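Local coordinates for protein D-alanine--D-alanine ligase (Acinetobacter baumannii ACICU, PDB 5D8D) that catalyses the ATP-dependent joining of two D-alanine molecules into D-alanyl-D-alanine, a building block of the bacterial cell wall, at residues Leu135-Lys140 against Ser151-Ala156; Ala131-Pro136 against Val173-Trp178. One frame throughout, in Å; residues are numbered along the deposited sequence.

Interaction 1. Residues Leu135-Lys140 against Ser151-Ala156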
ATOM      1  N   LEU A 135     -22.670 -15.760  14.680  1.00 91.68           N
ATOM      2  CA  LEU A 135     -23.680 -14.856  14.133  1.00 96.32           C
ATOM      3  C   LEU A 135     -24.017 -13.801  15.192  1.00 93.99           C
ATOM      4  O   LEU A 135     -23.966 -14.086  16.390  1.00100.94           O
ATOM      5  CB  LEU A 135     -24.949 -15.592  13.658  1.00104.73           C
ATOM      6  CG  LEU A 135     -24.870 -16.277  12.270  1.00106.84           C
ATOM      7  CD1 LEU A 135     -24.554 -17.746  12.408  1.00102.09           C
ATOM      8  CD2 LEU A 135     -26.143 -16.153  11.463  1.00102.14           C
ATOM      9  N   PRO A 136     -24.325 -12.578  14.773  1.00 92.05           N
ATOM     10  CA  PRO A 136     -24.333 -12.157  13.364  1.00 93.98           C
ATOM     11  C   PRO A 136     -22.986 -11.563  12.878  1.00 89.26           C
ATOM     12  O   PRO A 136     -22.088 -11.303  13.687  1.00 83.58           O
ATOM     13  CB  PRO A 136     -25.459 -11.108  13.327  1.00 98.94           C
ATOM     14  CG  PRO A 136     -25.957 -10.964  14.738  1.00102.26           C
ATOM     15  CD  PRO A 136     -24.921 -11.553  15.636  1.00 96.04           C
ATOM     16  N   VAL A 137     -22.858 -11.386  11.559  1.00 88.50           N
ATOM     17  CA  VAL A 137     -21.681 -10.743  10.932  1.00 90.31           C
ATOM     18  C   VAL A 137     -22.134  -9.641   9.969  1.00 89.52           C
ATOM     19  O   VAL A 137     -23.316  -9.524   9.645  1.00 88.49           O
ATOM     20  CB  VAL A 137     -20.752 -11.745  10.171  1.00 87.23           C
ATOM     21  CG1 VAL A 137     -20.349 -12.908  11.066  1.00 83.03           C
ATOM     22  CG2 VAL A 137     -21.397 -12.242   8.880  1.00 87.92           C
ATOM     23  N   ILE A 138     -21.170  -8.849   9.518  1.00 87.76           N
ATOM     24  CA  ILE A 138     -21.399  -7.816   8.512  1.00 82.58           C
ATOM     25  C   ILE A 138     -20.511  -8.187   7.331  1.00 77.02           C
ATOM     26  O   ILE A 138     -19.327  -8.495   7.517  1.00 67.53           O
ATOM     27  CB  ILE A 138     -21.118  -6.380   9.046  1.00 90.42           C
ATOM     28  CG1 ILE A 138     -21.198  -5.348   7.916  1.00 97.90           C
ATOM     29  CG2 ILE A 138     -19.762  -6.258   9.738  1.00 92.31           C
ATOM     30  CD1 ILE A 138     -21.285  -3.912   8.391  1.00100.48           C
ATOM     31  N   ILE A 139     -21.111  -8.193   6.137  1.00 72.71           N
ATOM     32  CA  ILE A 139     -20.424  -8.478   4.861  1.00 76.45           C
ATOM     33  C   ILE A 139     -20.141  -7.142   4.187  1.00 78.42           C
ATOM     34  O   ILE A 139     -21.079  -6.382   3.920  1.00 80.79           O
ATOM     35  CB  ILE A 139     -21.301  -9.348   3.900  1.00 73.44           C
ATOM     36  CG1 ILE A 139     -21.741 -10.675   4.564  1.00 67.94           C
ATOM     37  CG2 ILE A 139     -20.586  -9.605   2.572  1.00 73.89           C
ATOM     38  CD1 ILE A 139     -20.609 -11.609   4.942  1.00 64.50           C
ATOM     39  N   LYS A 140     -18.871  -6.847   3.911  1.00 78.70           N
ATOM     40  CA  LYS A 140     -18.507  -5.572   3.270  1.00 82.61           C
ATOM     41  C   LYS A 140     -17.480  -5.761   2.158  1.00 77.81           C
ATOM     42  O   LYS A 140     -16.641  -6.658   2.253  1.00 74.64           O
ATOM     43  CB  LYS A 140     -18.035  -4.520   4.306  1.00 83.43           C
ATOM     44  CG  LYS A 140     -17.045  -4.989   5.364  1.00 82.97           C
ATOM     45  CD  LYS A 140     -16.652  -3.865   6.323  1.00 78.30           C
ATOM     46  CE  LYS A 140     -17.738  -3.544   7.340  1.00 77.27           C
ATOM     47  NZ  LYS A 140     -17.239  -2.606   8.395  1.00 71.89           N
ATOM     48  N   SER A 151     -24.084  -5.308   4.185  1.00 95.98           N
ATOM     49  CA  SER A 151     -25.332  -5.983   4.553  1.00100.62           C
ATOM     50  C   SER A 151     -25.109  -6.672   5.907  1.00102.80           C
ATOM     51  O   SER A 151     -24.003  -7.143   6.195  1.00 98.98           O
ATOM     52  CB  SER A 151     -25.770  -7.007   3.486  1.00 98.89           C
ATOM     53  OG  SER A 151     -25.093  -6.853   2.239  1.00102.47           O
ATOM     54  N   LYS A 152     -26.149  -6.711   6.738  1.00103.50           N
ATOM     55  CA  LYS A 152     -26.088  -7.434   8.007  1.00103.31           C
ATOM     56  C   LYS A 152     -26.639  -8.869   7.843  1.00 98.04           C
ATOM     57  O   LYS A 152     -27.784  -9.064   7.417  1.00101.99           O
ATOM     58  CB  LYS A 152     -26.832  -6.673   9.112  1.00104.12           C
ATOM     59  CG  LYS A 152     -26.326  -7.008  10.511  1.00104.52           C
ATOM     60  CD  LYS A 152     -27.353  -6.726  11.592  1.00105.07           C
ATOM     61  CE  LYS A 152     -26.914  -7.341  12.909  1.00108.38           C
ATOM     62  NZ  LYS A 152     -27.668  -6.778  14.057  1.00109.49           N
ATOM     63  N   VAL A 153     -25.807  -9.857   8.184  1.00 88.37           N
ATOM     64  CA  VAL A 153     -26.149 -11.275   8.085  1.00 90.41           C
ATOM     65  C   VAL A 153     -26.454 -11.828   9.479  1.00 93.32           C
ATOM     66  O   VAL A 153     -25.546 -11.875  10.317  1.00 92.10           O
ATOM     67  CB  VAL A 153     -24.985 -12.075   7.444  1.00 90.70           C
ATOM     68  CG1 VAL A 153     -25.213 -13.589   7.537  1.00 85.81           C
ATOM     69  CG2 VAL A 153     -24.784 -11.648   5.992  1.00 92.96           C
ATOM     70  N   GLU A 154     -27.709 -12.258   9.707  1.00 96.18           N
ATOM     71  CA  GLU A 154     -28.116 -12.946  10.965  1.00 98.01           C
ATOM     72  C   GLU A 154     -28.628 -14.399  10.805  1.00 96.03           C
ATOM     73  O   GLU A 154     -28.968 -15.041  11.801  1.00 96.72           O
ATOM     74  CB  GLU A 154     -29.062 -12.082  11.837  1.00 94.10           C
ATOM     75  CG  GLU A 154     -30.037 -11.149  11.115  1.00 96.20           C
ATOM     76  CD  GLU A 154     -30.310  -9.861  11.893  1.00101.55           C
ATOM     77  OE1 GLU A 154     -30.813  -8.895  11.276  1.00 94.37           O
ATOM     78  OE2 GLU A 154     -30.003  -9.797  13.109  1.00 99.26           O
ATOM     79  N   LYS A 155     -28.594 -14.939   9.588  1.00 99.49           N
ATOM     80  CA  LYS A 155     -28.848 -16.364   9.362  1.00107.77           C
ATOM     81  C   LYS A 155     -27.883 -16.920   8.291  1.00112.32           C
ATOM     82  O   LYS A 155     -27.100 -16.167   7.708  1.00111.73           O
ATOM     83  CB  LYS A 155     -30.316 -16.546   8.952  1.00107.66           C
ATOM     84  CG  LYS A 155     -30.962 -17.871   9.364  1.00116.26           C
ATOM     85  CD  LYS A 155     -30.884 -18.138  10.872  1.00113.93           C
ATOM     86  CE  LYS A 155     -32.130 -18.833  11.421  1.00106.30           C
ATOM     87  NZ  LYS A 155     -32.525 -20.032  10.628  1.00103.86           N
ATOM     88  N   ALA A 156     -27.903 -18.238   8.066  1.00112.56           N
ATOM     89  CA  ALA A 156     -27.349 -18.824   6.830  1.00108.17           C
ATOM     90  C   ALA A 156     -28.094 -18.240   5.604  1.00106.61           C
ATOM     91  O   ALA A 156     -27.477 -17.933   4.576  1.00 89.91           O
ATOM     92  CB  ALA A 156     -27.448 -20.348   6.857  1.00104.10           C
TER
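Val-137 and Val-153 bond to each other through both of their peptide groups. Val-137 N donates to Val-153 O at 3.0 Å, and Val-153 N returns a bond to Val-137 O at 2.9 Å. Ile-139 and Ser-151 repeat the exchange. Ile-139 N reaches Ser-151 O at 3.1 Å in a nearly straight bond (167° at the hydrogen), and Ser-151 N closes the ring on Ile-139 O at 3.2 Å. Ser-151 O also takes a CA-H...O contact of 3.5 Å from Ile-138 CA. Ile-138 and Lys-152 form the non-hydrogen-bonded pair between these two, and the peptide of Ile-138 is bonded to Glu-176 instead. Past the strand, Glu-154 N is taken up by Asp-158 OD2.

On the face of Val-137, Ile-139, Ser-151 and Val-153, Val-153 CB lies beside Val-137 CG2 at 3.9 Å. Val-153 CG2 sits anti to the carbonyl carbon and presses on Ile-139 CG1 at 3.5 Å, tighter than usual for two carbons; Phe-159 of helix 159-169 packs on Ile-139 and Val-153. On the other face, the extended Lys-152 makes a cation-pi contact with Trp-178 and a long salt bridge to Glu-154.

The alternating paired residues define an antiparallel beta hairpin at one edge of the four-stranded sheet in the ATP-grasp region, inside the predicted ATP-binding segment.

Interaction 2. Residues Ala131-Pro136 against Val173-Trp178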
ATOM      1  N   ALA A 131     -19.111 -20.838  12.329  1.00108.60           N
ATOM      2  CA  ALA A 131     -18.604 -21.474  13.565  1.00105.85           C
ATOM      3  C   ALA A 131     -17.458 -20.693  14.223  1.00104.83           C
ATOM      4  O   ALA A 131     -17.343 -20.674  15.454  1.00 99.96           O
ATOM      5  CB  ALA A 131     -18.168 -22.908  13.281  1.00101.49           C
ATOM      6  N   GLU A 132     -16.626 -20.056  13.393  1.00 98.26           N
ATOM      7  CA  GLU A 132     -15.473 -19.282  13.859  1.00101.59           C
ATOM      8  C   GLU A 132     -15.871 -17.870  14.324  1.00 99.54           C
ATOM      9  O   GLU A 132     -15.617 -17.488  15.471  1.00 97.15           O
ATOM     10  CB  GLU A 132     -14.377 -19.233  12.771  1.00101.03           C
ATOM     11  CG  GLU A 132     -13.337 -20.372  12.818  1.00108.22           C
ATOM     12  CD  GLU A 132     -13.878 -21.739  13.258  1.00116.53           C
ATOM     13  OE1 GLU A 132     -14.831 -22.254  12.618  1.00120.44           O
ATOM     14  OE2 GLU A 132     -13.336 -22.306  14.243  1.00 96.99           O
ATOM     15  N   LEU A 133     -16.505 -17.108  13.440  1.00 99.15           N
ATOM     16  CA  LEU A 133     -16.921 -15.723  13.749  1.00 92.58           C
ATOM     17  C   LEU A 133     -18.121 -15.625  14.694  1.00 87.01           C
ATOM     18  O   LEU A 133     -18.159 -14.726  15.539  1.00 80.04           O
ATOM     19  CB  LEU A 133     -17.221 -14.930  12.453  1.00 91.50           C
ATOM     20  CG  LEU A 133     -16.109 -14.115  11.751  1.00 91.18           C
ATOM     21  CD1 LEU A 133     -14.684 -14.477  12.165  1.00 89.84           C
ATOM     22  CD2 LEU A 133     -16.260 -14.206  10.236  1.00 90.28           C
ATOM     23  N   GLY A 134     -19.095 -16.526  14.529  1.00 87.02           N
ATOM     24  CA  GLY A 134     -20.398 -16.438  15.208  1.00 83.85           C
ATOM     25  C   GLY A 134     -21.380 -15.577  14.420  1.00 90.28           C
ATOM     26  O   GLY A 134     -20.982 -14.763  13.571  1.00 85.34           O
ATOM     27  N   LEU A 135     -22.670 -15.760  14.680  1.00 91.68           N
ATOM     28  CA  LEU A 135     -23.680 -14.856  14.133  1.00 96.32           C
ATOM     29  C   LEU A 135     -24.017 -13.801  15.192  1.00 93.99           C
ATOM     30  O   LEU A 135     -23.966 -14.086  16.390  1.00100.94           O
ATOM     31  CB  LEU A 135     -24.949 -15.592  13.658  1.00104.73           C
ATOM     32  CG  LEU A 135     -24.870 -16.277  12.270  1.00106.84           C
ATOM     33  CD1 LEU A 135     -24.554 -17.746  12.408  1.00102.09           C
ATOM     34  CD2 LEU A 135     -26.143 -16.153  11.463  1.00102.14           C
ATOM     35  N   PRO A 136     -24.325 -12.578  14.773  1.00 92.05           N
ATOM     36  CA  PRO A 136     -24.333 -12.157  13.364  1.00 93.98           C
ATOM     37  C   PRO A 136     -22.986 -11.563  12.878  1.00 89.26           C
ATOM     38  O   PRO A 136     -22.088 -11.303  13.687  1.00 83.58           O
ATOM     39  CB  PRO A 136     -25.459 -11.108  13.327  1.00 98.94           C
ATOM     40  CG  PRO A 136     -25.957 -10.964  14.738  1.00102.26           C
ATOM     41  CD  PRO A 136     -24.921 -11.553  15.636  1.00 96.04           C
ATOM     42  N   VAL A 173     -14.187  -9.698  -0.835  1.00 83.91           N
ATOM     43  CA  VAL A 173     -15.222  -9.303   0.153  1.00 77.12           C
ATOM     44  C   VAL A 173     -14.811  -9.904   1.518  1.00 77.35           C
ATOM     45  O   VAL A 173     -14.211 -10.997   1.562  1.00 70.56           O
ATOM     46  CB  VAL A 173     -16.623  -9.804  -0.315  1.00 74.04           C
ATOM     47  CG1 VAL A 173     -17.685  -9.650   0.757  1.00 75.00           C
ATOM     48  CG2 VAL A 173     -17.067  -9.085  -1.588  1.00 72.24           C
ATOM     49  N   MET A 174     -15.074  -9.179   2.618  1.00 80.89           N
ATOM     50  CA  MET A 174     -14.814  -9.698   3.997  1.00 78.67           C
ATOM     51  C   MET A 174     -16.083  -9.809   4.828  1.00 75.18           C
ATOM     52  O   MET A 174     -16.909  -8.899   4.828  1.00 75.32           O
ATOM     53  CB  MET A 174     -13.777  -8.879   4.786  1.00 72.22           C
ATOM     54  CG  MET A 174     -14.018  -7.379   4.923  1.00 77.45           C
ATOM     55  SD  MET A 174     -13.449  -6.616   6.481  1.00 79.86           S
ATOM     56  CE  MET A 174     -11.978  -7.551   6.905  1.00 78.36           C
ATOM     57  N   ALA A 175     -16.236 -10.944   5.508  1.00 75.88           N
ATOM     58  CA  ALA A 175     -17.236 -11.090   6.559  1.00 75.86           C
ATOM     59  C   ALA A 175     -16.548 -10.755   7.882  1.00 71.87           C
ATOM     60  O   ALA A 175     -15.606 -11.435   8.273  1.00 75.44           O
ATOM     61  CB  ALA A 175     -17.812 -12.501   6.581  1.00 75.40           C
ATOM     62  N   GLU A 176     -17.016  -9.704   8.552  1.00 70.14           N
ATOM     63  CA  GLU A 176     -16.483  -9.269   9.842  1.00 71.10           C
ATOM     64  C   GLU A 176     -17.516  -9.599  10.946  1.00 75.36           C
ATOM     65  O   GLU A 176     -18.736  -9.424  10.733  1.00 67.68           O
ATOM     66  CB  GLU A 176     -16.221  -7.762   9.758  1.00 70.92           C
ATOM     67  CG  GLU A 176     -15.500  -7.110  10.941  1.00 71.95           C
ATOM     68  CD  GLU A 176     -15.400  -5.576  10.816  1.00 74.25           C
ATOM     69  OE1 GLU A 176     -14.391  -5.007  11.276  1.00 64.08           O
ATOM     70  OE2 GLU A 176     -16.329  -4.927  10.262  1.00 74.71           O
ATOM     71  N   LYS A 177     -17.031 -10.072  12.105  1.00 74.14           N
ATOM     72  CA  LYS A 177     -17.872 -10.302  13.309  1.00 73.76           C
ATOM     73  C   LYS A 177     -18.655  -9.054  13.719  1.00 73.78           C
ATOM     74  O   LYS A 177     -18.039  -8.025  13.956  1.00 72.42           O
ATOM     75  CB  LYS A 177     -16.981 -10.721  14.484  1.00 75.79           C
ATOM     76  CG  LYS A 177     -17.664 -10.807  15.840  1.00 78.81           C
ATOM     77  CD  LYS A 177     -16.835 -11.607  16.846  1.00 85.95           C
ATOM     78  CE  LYS A 177     -17.153 -11.259  18.306  1.00 87.06           C
ATOM     79  NZ  LYS A 177     -17.566 -12.471  19.069  1.00 87.14           N
ATOM     80  N   TRP A 178     -19.985  -9.141  13.826  1.00 74.40           N
ATOM     81  CA  TRP A 178     -20.800  -7.980  14.235  1.00 75.60           C
ATOM     82  C   TRP A 178     -20.506  -7.683  15.693  1.00 68.88           C
ATOM     83  O   TRP A 178     -20.382  -8.596  16.481  1.00 78.43           O
ATOM     84  CB  TRP A 178     -22.307  -8.229  14.063  1.00 77.33           C
ATOM     85  CG  TRP A 178     -23.179  -7.029  14.377  1.00 84.07           C
ATOM     86  CD1 TRP A 178     -23.824  -6.767  15.554  1.00 89.36           C
ATOM     87  CD2 TRP A 178     -23.493  -5.932  13.500  1.00 99.66           C
ATOM     88  NE1 TRP A 178     -24.524  -5.584  15.465  1.00 94.34           N
ATOM     89  CE2 TRP A 178     -24.337  -5.050  14.216  1.00103.23           C
ATOM     90  CE3 TRP A 178     -23.142  -5.608  12.180  1.00101.40           C
ATOM     91  CZ2 TRP A 178     -24.835  -3.858  13.648  1.00103.49           C
ATOM     92  CZ3 TRP A 178     -23.643  -4.425  11.616  1.00102.83           C
ATOM     93  CH2 TRP A 178     -24.481  -3.569  12.351  1.00 97.97           C
TER
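Leu-133 and Pro-136 meet Ala-175, Lys-177 and Trp-178 where helix 126-133 ends beside strand 173-177. The contact consists mostly of side-chain carbons resting on backbone carbonyls, with two looser apolar pairs and one backbone hydrogen bond. The direction from CA of Leu-133 to CA of Pro-136 is 62° from that of CA of Ala-175 to CA of Trp-178.

Leu-133 carries the buried end. Its CD2 branch reaches the strand backbone at Ala-175 O, 3.5 Å away, and lies 4.3 Å from Ala-175 CB; Pro-116 and Arg-118 also touch this leucine. Lys-177 answers with the aliphatic part of its chain. Its CG, anti to its backbone N, lies 4.0 Å from Leu-133 O. Further out, Lys-177 CD comes to 3.6 Å from Leu-133 O.

Gly-134 then leaves helical geometry with a positive phi, and a cis peptide bond precedes Pro-136. Pro-136 O accepts Trp-178 N at 3.0 Å, with 152° at the hydrogen; the donor is tilted out of the carbonyl plane. The same oxygen lies close to the side chain of its partner, 3.1 Å from Trp-178 CB, and Pro-136 CB faces Trp-178 CB at 4.3 Å. The indole itself leads away: Trp-178 CG is anti to its backbone N (chi1 -176°), and the side chain goes on to Ile-138.

On the strand itself, Glu-176 points away from the helix end and forms salt bridges with both Lys-104 and Lys-140. The C-terminal end of helix 126-133 and the turn leading into strand 137-141 thus pack against the end of the neighbouring strand 173-177 of an antiparallel sheet, consistent with the central, nucleotide-binding domain of ATP-grasp enzymes.

How the interactions relate
Interactions 1 and 2 have centres about 7 Å apart and share Leu-135 and Pro-136, the link from helix 126-133 into strand 137-141. That strand is central to the arrangement: strand 151-153 flanks it on one side and strand 173-177 on the other. Direct evidence of continuity is the probable hydrogen bond from Ile-138 N to Glu-176 O at 2.8 Å and the packing of Ile-139 CD1 on Ala-175 CB at 3.4 Å. After the shared stretch, 151-156 comes next, and 173-178 follows helix 159-169. Interaction 1 pairs two strands of the sheet, and interaction 2 fastens the preceding helix end to strand 173-177, within the predicted ATP-binding part.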